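Local coordinates for YbbR family protein (Desulfitobacterium hafniense, PDB 3LYW) that is of unknown function; the chain is an all-beta fragment, probably a YbbR domain, of a longer YbbR-family protein, at residues L9-T14 with V47-S52; E56-V61 with P76-L81; D2-L7 with R28-G33. All coordinates share one frame; numbering follows the deposited sequence.

Interaction 1 (L9-T14 with V47-S52); sequences LIAKNT and VDLSGS
Val47 sends its two methyl groups to different partners. CG1 lies against the branched end of Leu9, 4.0 Å from Leu9 CD2, and the two side chains cross at about a right angle. Leu9 reaches this place because its CG is anti to the backbone N (chi1 -173°). Val47 CG2 faces Ala11, 3.9 Å from Ala11 CB. This is the tight, inner part of the contact, and Val79 and Leu81 of strand 69-85 close over Val47. The backbones form a parallel pair in the mixed sheet, strand 4-12 beside strand 44-48. Val47 N bonds to Ile10 O at 2.9 Å, and Lys12 N to Val47 O at 2.8 Å. Leu49 N carries the pairing one step further, to Lys12 O. Around Asp48, Ser50 and Asn13 the contact is polar and open to solvent. Asp48 OD1 takes the backbone N of Ser50 at 3.1 Å, an Asx turn. Ser50 OG donates to the same oxygen, from the same face of the carboxylate. Exposed Asn13 lies beside Ser50, its CB close to Ser50 OG. Thr14 lies beside Leu49, pointing the same way, with Thr14 OG1 3.7 Å from Leu49 CD2. A water donates to Asn13 O and weakly accepts from Gly51 N.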
loop_
_atom_site.group_PDB
_atom_site.type_symbol
_atom_site.label_atom_id
_atom_site.label_comp_id
_atom_site.label_asym_id
_atom_site.label_seq_id
_atom_site.Cartn_x
_atom_site.Cartn_y
_atom_site.Cartn_z
ATOM N N LEU A 9 -2.559 2.112 -3.873
ATOM C CA LEU A 9 -1.829 2.328 -2.629
ATOM C C LEU A 9 -2.474 3.417 -1.784
ATOM O O LEU A 9 -2.794 4.492 -2.282
ATOM C CB LEU A 9 -0.377 2.702 -2.939
ATOM C CG LEU A 9 0.588 2.807 -1.747
ATOM C CD1 LEU A 9 0.603 1.502 -0.972
ATOM C CD2 LEU A 9 1.981 3.143 -2.244
ATOM N N ILE A 10 -2.664 3.115 -0.505
ATOM C CA ILE A 10 -3.291 4.032 0.440
ATOM C C ILE A 10 -2.348 4.395 1.575
ATOM O O ILE A 10 -1.585 3.555 2.057
ATOM C CB ILE A 10 -4.554 3.402 1.049
ATOM C CG1 ILE A 10 -5.592 3.188 -0.050
ATOM C CG2 ILE A 10 -5.109 4.287 2.158
ATOM C CD1 ILE A 10 -5.872 4.437 -0.867
ATOM N N ALA A 11 -2.390 5.652 1.998
ATOM C CA ALA A 11 -1.524 6.067 3.087
ATOM C C ALA A 11 -2.297 6.031 4.398
ATOM O O ALA A 11 -3.416 6.519 4.463
ATOM C CB ALA A 11 -1.005 7.463 2.829
ATOM N N LYS A 12 -1.703 5.443 5.431
ATOM C CA LYS A 12 -2.348 5.395 6.738
ATOM C C LYS A 12 -1.577 6.267 7.735
ATOM O O LYS A 12 -0.365 6.467 7.612
ATOM C CB LYS A 12 -2.409 3.957 7.248
ATOM C CG LYS A 12 -3.134 2.997 6.332
ATOM C CD LYS A 12 -4.637 3.257 6.280
ATOM C CE LYS A 12 -5.343 2.172 5.467
ATOM N NZ LYS A 12 -6.811 2.394 5.370
ATOM N N ASN A 13 -2.298 6.797 8.714
ATOM C CA ASN A 13 -1.724 7.635 9.743
ATOM C C ASN A 13 -0.921 8.827 9.243
ATOM O O ASN A 13 0.114 9.169 9.810
ATOM C CB ASN A 13 -0.882 6.770 10.679
ATOM C CG ASN A 13 -1.683 5.627 11.276
ATOM O OD1 ASN A 13 -1.392 4.461 11.037
ATOM N ND2 ASN A 13 -2.704 5.960 12.047
ATOM N N THR A 14 -1.398 9.460 8.176
ATOM C CA THR A 14 -0.726 10.638 7.648
ATOM C C THR A 14 -0.788 11.679 8.762
ATOM O O THR A 14 -1.867 12.006 9.248
ATOM C CB THR A 14 -1.456 11.204 6.412
ATOM O OG1 THR A 14 -1.429 10.241 5.350
ATOM C CG2 THR A 14 -0.784 12.496 5.938
ATOM N N VAL A 47 0.865 2.257 2.986
ATOM C CA VAL A 47 2.114 2.716 3.559
ATOM C C VAL A 47 1.682 3.362 4.870
ATOM O O VAL A 47 0.642 4.016 4.939
ATOM C CB VAL A 47 2.838 3.738 2.662
ATOM C CG1 VAL A 47 3.422 3.028 1.467
ATOM C CG2 VAL A 47 1.871 4.848 2.211
ATOM N N ASP A 48 2.470 3.148 5.917
ATOM C CA ASP A 48 2.150 3.683 7.232
ATOM C C ASP A 48 3.057 4.875 7.524
ATOM O O ASP A 48 4.253 4.712 7.764
ATOM C CB ASP A 48 2.350 2.588 8.287
ATOM C CG ASP A 48 1.745 2.951 9.626
ATOM O OD1 ASP A 48 1.319 4.114 9.792
ATOM O OD2 ASP A 48 1.698 2.074 10.513
ATOM N N LEU A 49 2.478 6.073 7.511
ATOM C CA LEU A 49 3.236 7.301 7.755
ATOM C C LEU A 49 3.281 7.695 9.222
ATOM O O LEU A 49 3.664 8.809 9.562
ATOM C CB LEU A 49 2.637 8.455 6.941
ATOM C CG LEU A 49 3.078 8.555 5.472
ATOM C CD1 LEU A 49 3.006 7.206 4.820
ATOM C CD2 LEU A 49 2.184 9.550 4.722
ATOM N N SER A 50 2.883 6.782 10.095
ATOM C CA SER A 50 2.882 7.073 11.519
ATOM C C SER A 50 4.187 7.720 11.955
ATOM O O SER A 50 5.267 7.227 11.644
ATOM C CB SER A 50 2.656 5.795 12.329
ATOM O OG SER A 50 1.387 5.228 12.067
ATOM N N GLY A 51 4.066 8.848 12.646
ATOM C CA GLY A 51 5.222 9.565 13.158
ATOM C C GLY A 51 6.245 10.109 12.182
ATOM O O GLY A 51 7.402 10.288 12.549
ATOM N N SER A 52 5.840 10.385 10.950
ATOM C CA SER A 52 6.777 10.917 9.965
ATOM C C SER A 52 6.898 12.430 10.030
ATOM O O SER A 52 5.946 13.122 10.389
ATOM C CB SER A 52 6.356 10.519 8.547
ATOM O OG SER A 52 6.623 9.150 8.292
HETATM O O HOH W 1 0.947 10.234 12.255
#

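Interaction 2 (E56-V61 with P76-L81); sequences EHDYEV and PRVVTL
The ring of Tyr59 meets Leu81 obliquely, with Tyr59 CD2 3.9 Å from Leu81 CD1, and the two side chains cross at about a right angle. The contact is the antiparallel pairing of a beta hairpin, strands 55-63 and 69-85. Leu49 CD1 lies over one face of the Tyr59 ring, close to its centre. On the other side His57 CB lies off the rim, beyond the CE2-CZ bond. The hydroxyl at the tip pairs with Ser52 OG. The His57 imidazole turns to the backbone of Glu53, to which NE2 is bonded. His57 with Leu81 and Tyr59 with Val79 are the hydrogen-bonded pairs. In the first, both N...O distances between His57 and Leu81 are 2.9 Å. In the second, Tyr59 N approaches Val79 O at 2.8 Å, tilted 24° from the carbonyl plane. Tyr59, Val79 and Leu81 point to the buried face, where Val47 of strand 44-48 packs on all three. Val61 joins them through CG2, 3.6 Å from Val79 CG1.

The opposite face is exposed and mostly polar. Asp58 and Thr80 lie side by side and point the same way. Asp58 CG is beside its own backbone N (chi1 -54°), which brings the carboxylate to Thr80. Thr80 OG1 donates to Asp58 OD1 at 2.7 Å, nearly straight along the carboxylate C-O bond. Asp58 CB rests on Val78 CG1 at 3.6 Å. The chain of Glu56 is extended and crosses Thr80 obliquely, Glu56 CG against Thr80 CG2, and its OE2 is bonded to Gln82. At the far end Pro76 follows a cis peptide bond, and its buried O has no polar partner. Arg77 O is gripped twice: it accepts from Val61 N at 2.7 Å and from a water that also donates to Val61 O.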
loop_
_atom_site.group_PDB
_atom_site.type_symbol
_atom_site.label_atom_id
_atom_site.label_comp_id
_atom_site.label_asym_id
_atom_site.label_seq_id
_atom_site.Cartn_x
_atom_site.Cartn_y
_atom_site.Cartn_z
ATOM N N GLU A 56 11.348 13.991 2.366
ATOM C CA GLU A 56 11.220 12.801 1.535
ATOM C C GLU A 56 11.709 11.589 2.305
ATOM O O GLU A 56 12.817 11.603 2.840
ATOM C CB GLU A 56 12.032 12.966 0.240
ATOM C CG GLU A 56 11.780 11.866 -0.793
ATOM C CD GLU A 56 12.414 12.164 -2.144
ATOM O OE1 GLU A 56 13.648 12.042 -2.265
ATOM O OE2 GLU A 56 11.677 12.530 -3.085
ATOM N N HIS A 57 10.877 10.554 2.368
ATOM C CA HIS A 57 11.218 9.329 3.080
ATOM C C HIS A 57 10.760 8.112 2.287
ATOM O O HIS A 57 9.900 8.212 1.401
ATOM C CB HIS A 57 10.523 9.288 4.443
ATOM C CG HIS A 57 10.585 10.580 5.190
ATOM N ND1 HIS A 57 11.766 11.128 5.634
ATOM C CD2 HIS A 57 9.606 11.449 5.538
ATOM C CE1 HIS A 57 11.516 12.284 6.224
ATOM N NE2 HIS A 57 10.215 12.501 6.180
ATOM N N ASP A 58 11.326 6.954 2.619
ATOM C CA ASP A 58 10.939 5.694 1.971
ATOM C C ASP A 58 10.021 4.928 2.910
ATOM O O ASP A 58 10.245 4.920 4.128
ATOM C CB ASP A 58 12.164 4.832 1.677
ATOM C CG ASP A 58 13.206 5.574 0.879
ATOM O OD1 ASP A 58 12.830 6.233 -0.112
ATOM O OD2 ASP A 58 14.396 5.495 1.244
ATOM N N TYR A 59 9.006 4.280 2.348
ATOM C CA TYR A 59 8.070 3.520 3.148
ATOM C C TYR A 59 7.882 2.134 2.562
ATOM O O TYR A 59 7.818 1.964 1.346
ATOM C CB TYR A 59 6.725 4.255 3.214
ATOM C CG TYR A 59 6.816 5.626 3.848
ATOM C CD1 TYR A 59 6.788 5.782 5.238
ATOM C CD2 TYR A 59 6.946 6.771 3.063
ATOM C CE1 TYR A 59 6.883 7.040 5.822
ATOM C CE2 TYR A 59 7.046 8.039 3.646
ATOM C CZ TYR A 59 7.011 8.162 5.022
ATOM O OH TYR A 59 7.097 9.412 5.591
ATOM N N GLU A 60 7.804 1.145 3.442
ATOM C CA GLU A 60 7.601 -0.233 3.037
ATOM C C GLU A 60 6.139 -0.439 2.653
ATOM O O GLU A 60 5.235 -0.082 3.406
ATOM C CB GLU A 60 7.940 -1.170 4.188
ATOM C CG GLU A 60 7.818 -2.632 3.848
ATOM C CD GLU A 60 7.782 -3.508 5.094
ATOM O OE1 GLU A 60 8.560 -3.238 6.035
ATOM O OE2 GLU A 60 6.978 -4.465 5.130
ATOM N N VAL A 61 5.913 -1.032 1.489
ATOM C CA VAL A 61 4.557 -1.283 1.026
ATOM C C VAL A 61 4.050 -2.554 1.691
ATOM O O VAL A 61 4.743 -3.572 1.719
ATOM C CB VAL A 61 4.510 -1.461 -0.513
ATOM C CG1 VAL A 61 3.057 -1.673 -0.973
ATOM C CG2 VAL A 61 5.119 -0.261 -1.191
ATOM N N PRO A 76 5.824 -2.238 -6.259
ATOM C CA PRO A 76 7.150 -2.179 -5.633
ATOM C C PRO A 76 7.085 -2.480 -4.140
ATOM O O PRO A 76 6.021 -2.363 -3.533
ATOM C CB PRO A 76 7.574 -0.726 -5.858
ATOM C CG PRO A 76 6.292 0.026 -5.933
ATOM C CD PRO A 76 5.312 -0.899 -6.598
ATOM N N ARG A 77 8.218 -2.864 -3.559
ATOM C CA ARG A 77 8.280 -3.179 -2.137
ATOM C C ARG A 77 8.420 -1.913 -1.298
ATOM O O ARG A 77 7.899 -1.835 -0.185
ATOM C CB ARG A 77 9.443 -4.132 -1.850
ATOM C CG ARG A 77 9.359 -5.455 -2.591
ATOM C CD ARG A 77 10.739 -5.960 -2.980
ATOM N NE ARG A 77 10.679 -7.260 -3.642
ATOM C CZ ARG A 77 10.210 -7.452 -4.870
ATOM N NH1 ARG A 77 9.755 -6.426 -5.577
ATOM N NH2 ARG A 77 10.194 -8.671 -5.393
ATOM N N VAL A 78 9.125 -0.926 -1.838
ATOM C CA VAL A 78 9.333 0.337 -1.142
ATOM C C VAL A 78 8.959 1.522 -2.028
ATOM O O VAL A 78 9.190 1.503 -3.237
ATOM C CB VAL A 78 10.794 0.495 -0.681
ATOM C CG1 VAL A 78 10.994 1.841 -0.002
ATOM C CG2 VAL A 78 11.181 -0.643 0.251
ATOM N N VAL A 79 8.381 2.551 -1.418
ATOM C CA VAL A 79 7.972 3.744 -2.150
ATOM C C VAL A 79 8.493 5.010 -1.480
ATOM O O VAL A 79 8.423 5.153 -0.260
ATOM C CB VAL A 79 6.439 3.833 -2.273
ATOM C CG1 VAL A 79 5.905 2.669 -3.093
ATOM C CG2 VAL A 79 5.798 3.864 -0.895
ATOM N N THR A 80 9.017 5.928 -2.287
ATOM C CA THR A 80 9.548 7.184 -1.776
ATOM C C THR A 80 8.445 8.242 -1.880
ATOM O O THR A 80 7.868 8.454 -2.938
ATOM C CB THR A 80 10.763 7.633 -2.607
ATOM O OG1 THR A 80 11.779 6.618 -2.564
ATOM C CG2 THR A 80 11.317 8.940 -2.069
ATOM N N LEU A 81 8.162 8.914 -0.770
ATOM C CA LEU A 81 7.116 9.930 -0.742
ATOM C C LEU A 81 7.603 11.207 -0.061
ATOM O O LEU A 81 8.496 11.175 0.787
ATOM C CB LEU A 81 5.902 9.410 0.029
ATOM C CG LEU A 81 5.253 8.117 -0.461
ATOM C CD1 LEU A 81 4.131 7.723 0.507
ATOM C CD2 LEU A 81 4.717 8.307 -1.860
HETATM O O HOH W 2 7.100 -4.499 0.676
#

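Interaction 3 (D2-L7 with R28-G33); sequences DPTLTL and RVKTEG
An antiparallel strand pair, 4-12 beside 26-33, is joined here by Leu5 and Val29 and closed at its outer end by Asp2 and Gly33. Leu5 N to Val29 O and Val29 N to Leu5 O are both 2.8 Å long. On the buried face the Leu7 and Val29 side chains cross obliquely, with Leu7 CD1 4.0 Å from Val29 CG2, and Val63 of strand 55-63 touches both. On the exposed face Thr6 and Arg28 run side by side, with Thr6 OG1 3.7 Å from Arg28 CD and at the edge of the guanidinium.

Toward the chain start, side chains take over from the regular backbone bonds. Thr31 OG1 stands between its backbone N and carbonyl carbon (chi1 70°) and donates to Pro3 O at 2.6 Å, on a lone pair in the carbonyl plane. A water accepts from Thr31 N, donates to Asp2 O and also bonds to Thr4 OG1. Asp2 and Gly33 then pair twice. Asp2 N reaches Gly33 O at 3.0 Å, and Gly33 N meets Asp2 OD1 at 2.9 Å. The Gly33 N-H probably stabilises the charged form of Asp2, while the Glu32 carboxylate, 5.4 Å from Asp2 OD1 at its OE2, may oppose it slightly.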
loop_
_atom_site.group_PDB
_atom_site.type_symbol
_atom_site.label_atom_id
_atom_site.label_comp_id
_atom_site.label_asym_id
_atom_site.label_seq_id
_atom_site.Cartn_x
_atom_site.Cartn_y
_atom_site.Cartn_z
ATOM N N ASP A 2 -4.060 -18.640 -7.154
ATOM C CA ASP A 2 -2.874 -17.804 -6.930
ATOM C C ASP A 2 -2.935 -16.553 -7.803
ATOM O O ASP A 2 -2.038 -16.297 -8.603
ATOM C CB ASP A 2 -1.602 -18.592 -7.258
ATOM C CG ASP A 2 -1.600 -19.971 -6.632
ATOM O OD1 ASP A 2 -1.859 -20.075 -5.412
ATOM O OD2 ASP A 2 -1.346 -20.950 -7.364
ATOM N N PRO A 3 -3.996 -15.751 -7.650
ATOM C CA PRO A 3 -4.173 -14.530 -8.439
ATOM C C PRO A 3 -3.128 -13.437 -8.242
ATOM O O PRO A 3 -2.625 -13.229 -7.138
ATOM C CB PRO A 3 -5.564 -14.066 -8.028
ATOM C CG PRO A 3 -5.626 -14.466 -6.584
ATOM C CD PRO A 3 -5.048 -15.869 -6.622
ATOM N N THR A 4 -2.793 -12.756 -9.334
ATOM C CA THR A 4 -1.847 -11.649 -9.291
ATOM C C THR A 4 -2.768 -10.450 -9.302
ATOM O O THR A 4 -3.589 -10.308 -10.204
ATOM C CB THR A 4 -0.942 -11.621 -10.529
ATOM O OG1 THR A 4 -0.045 -12.734 -10.480
ATOM C CG2 THR A 4 -0.128 -10.334 -10.565
ATOM N N LEU A 5 -2.653 -9.602 -8.287
ATOM C CA LEU A 5 -3.527 -8.448 -8.169
ATOM C C LEU A 5 -2.822 -7.119 -8.383
ATOM O O LEU A 5 -1.615 -6.999 -8.195
ATOM C CB LEU A 5 -4.172 -8.442 -6.781
ATOM C CG LEU A 5 -4.634 -9.822 -6.299
ATOM C CD1 LEU A 5 -5.128 -9.732 -4.864
ATOM C CD2 LEU A 5 -5.699 -10.351 -7.222
ATOM N N THR A 6 -3.603 -6.124 -8.787
ATOM C CA THR A 6 -3.115 -4.765 -8.985
ATOM C C THR A 6 -3.954 -3.933 -8.026
ATOM O O THR A 6 -5.148 -3.722 -8.259
ATOM C CB THR A 6 -3.346 -4.292 -10.420
ATOM O OG1 THR A 6 -2.663 -5.182 -11.311
ATOM C CG2 THR A 6 -2.819 -2.870 -10.610
ATOM N N LEU A 7 -3.334 -3.486 -6.938
ATOM C CA LEU A 7 -4.053 -2.725 -5.927
ATOM C C LEU A 7 -3.599 -1.276 -5.888
ATOM O O LEU A 7 -2.453 -0.962 -6.235
ATOM C CB LEU A 7 -3.818 -3.345 -4.552
ATOM C CG LEU A 7 -4.014 -4.855 -4.463
ATOM C CD1 LEU A 7 -3.550 -5.331 -3.099
ATOM C CD2 LEU A 7 -5.465 -5.215 -4.721
ATOM N N ARG A 28 1.621 -4.217 -7.536
ATOM C CA ARG A 28 1.317 -5.543 -8.085
ATOM C C ARG A 28 1.633 -6.569 -7.002
ATOM O O ARG A 28 2.729 -6.556 -6.435
ATOM C CB ARG A 28 2.166 -5.820 -9.320
ATOM C CG ARG A 28 1.815 -4.933 -10.479
ATOM C CD ARG A 28 1.026 -5.672 -11.540
ATOM N NE ARG A 28 1.872 -6.012 -12.682
ATOM C CZ ARG A 28 1.412 -6.371 -13.877
ATOM N NH1 ARG A 28 0.105 -6.442 -14.094
ATOM N NH2 ARG A 28 2.260 -6.642 -14.862
ATOM N N VAL A 29 0.680 -7.457 -6.727
ATOM C CA VAL A 29 0.847 -8.463 -5.689
ATOM C C VAL A 29 0.640 -9.886 -6.193
ATOM O O VAL A 29 -0.362 -10.187 -6.829
ATOM C CB VAL A 29 -0.145 -8.203 -4.526
ATOM C CG1 VAL A 29 0.016 -9.260 -3.444
ATOM C CG2 VAL A 29 0.083 -6.806 -3.943
ATOM N N LYS A 30 1.609 -10.750 -5.910
ATOM C CA LYS A 30 1.527 -12.154 -6.278
ATOM C C LYS A 30 1.053 -12.847 -5.019
ATOM O O LYS A 30 1.476 -12.500 -3.908
ATOM C CB LYS A 30 2.893 -12.697 -6.696
ATOM C CG LYS A 30 3.381 -12.146 -8.022
ATOM C CD LYS A 30 4.633 -12.857 -8.484
ATOM C CE LYS A 30 5.155 -12.279 -9.790
ATOM N NZ LYS A 30 6.471 -12.881 -10.159
ATOM N N THR A 31 0.188 -13.838 -5.189
ATOM C CA THR A 31 -0.385 -14.522 -4.043
ATOM C C THR A 31 -0.480 -16.025 -4.213
ATOM O O THR A 31 -0.312 -16.553 -5.316
ATOM C CB THR A 31 -1.811 -14.021 -3.803
ATOM O OG1 THR A 31 -2.651 -14.491 -4.863
ATOM C CG2 THR A 31 -1.858 -12.514 -3.803
ATOM N N GLU A 32 -0.779 -16.698 -3.105
ATOM C CA GLU A 32 -0.962 -18.138 -3.123
ATOM C C GLU A 32 -2.243 -18.434 -2.362
ATOM O O GLU A 32 -2.426 -17.967 -1.236
ATOM C CB GLU A 32 0.230 -18.854 -2.479
ATOM C CG GLU A 32 1.554 -18.513 -3.146
ATOM C CD GLU A 32 2.624 -19.573 -2.945
ATOM O OE1 GLU A 32 2.807 -20.032 -1.800
ATOM O OE2 GLU A 32 3.287 -19.935 -3.940
ATOM N N GLY A 33 -3.132 -19.194 -2.996
ATOM C CA GLY A 33 -4.394 -19.530 -2.372
ATOM C C GLY A 33 -5.542 -19.258 -3.320
ATOM O O GLY A 33 -5.319 -18.889 -4.478
HETATM O O HOH W 3 0.074 -14.633 -8.200
#

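In the fold
All three contacts belong to one mixed beta sheet. Interactions 1 and 2 are neighbours, with centres about 10 Å apart. Strand 44-48 pairs with strand 55-63, so the two meet directly. Val47 CG1 packs on Val79 CG2 at 3.5 Å, and Asp48 O lies 3.7 Å from Tyr59 CD1. Interaction 3 lies on the opposite side of the chain's centre from interaction 1, about 22 Å away between centres. Strand 4-12 runs through both, pairing with 26-33 near its start and with 44-48 near its end. Interaction 3 is about 20 Å from interaction 2, centre to centre, and strand 69-85 links them by pairing with 26-33.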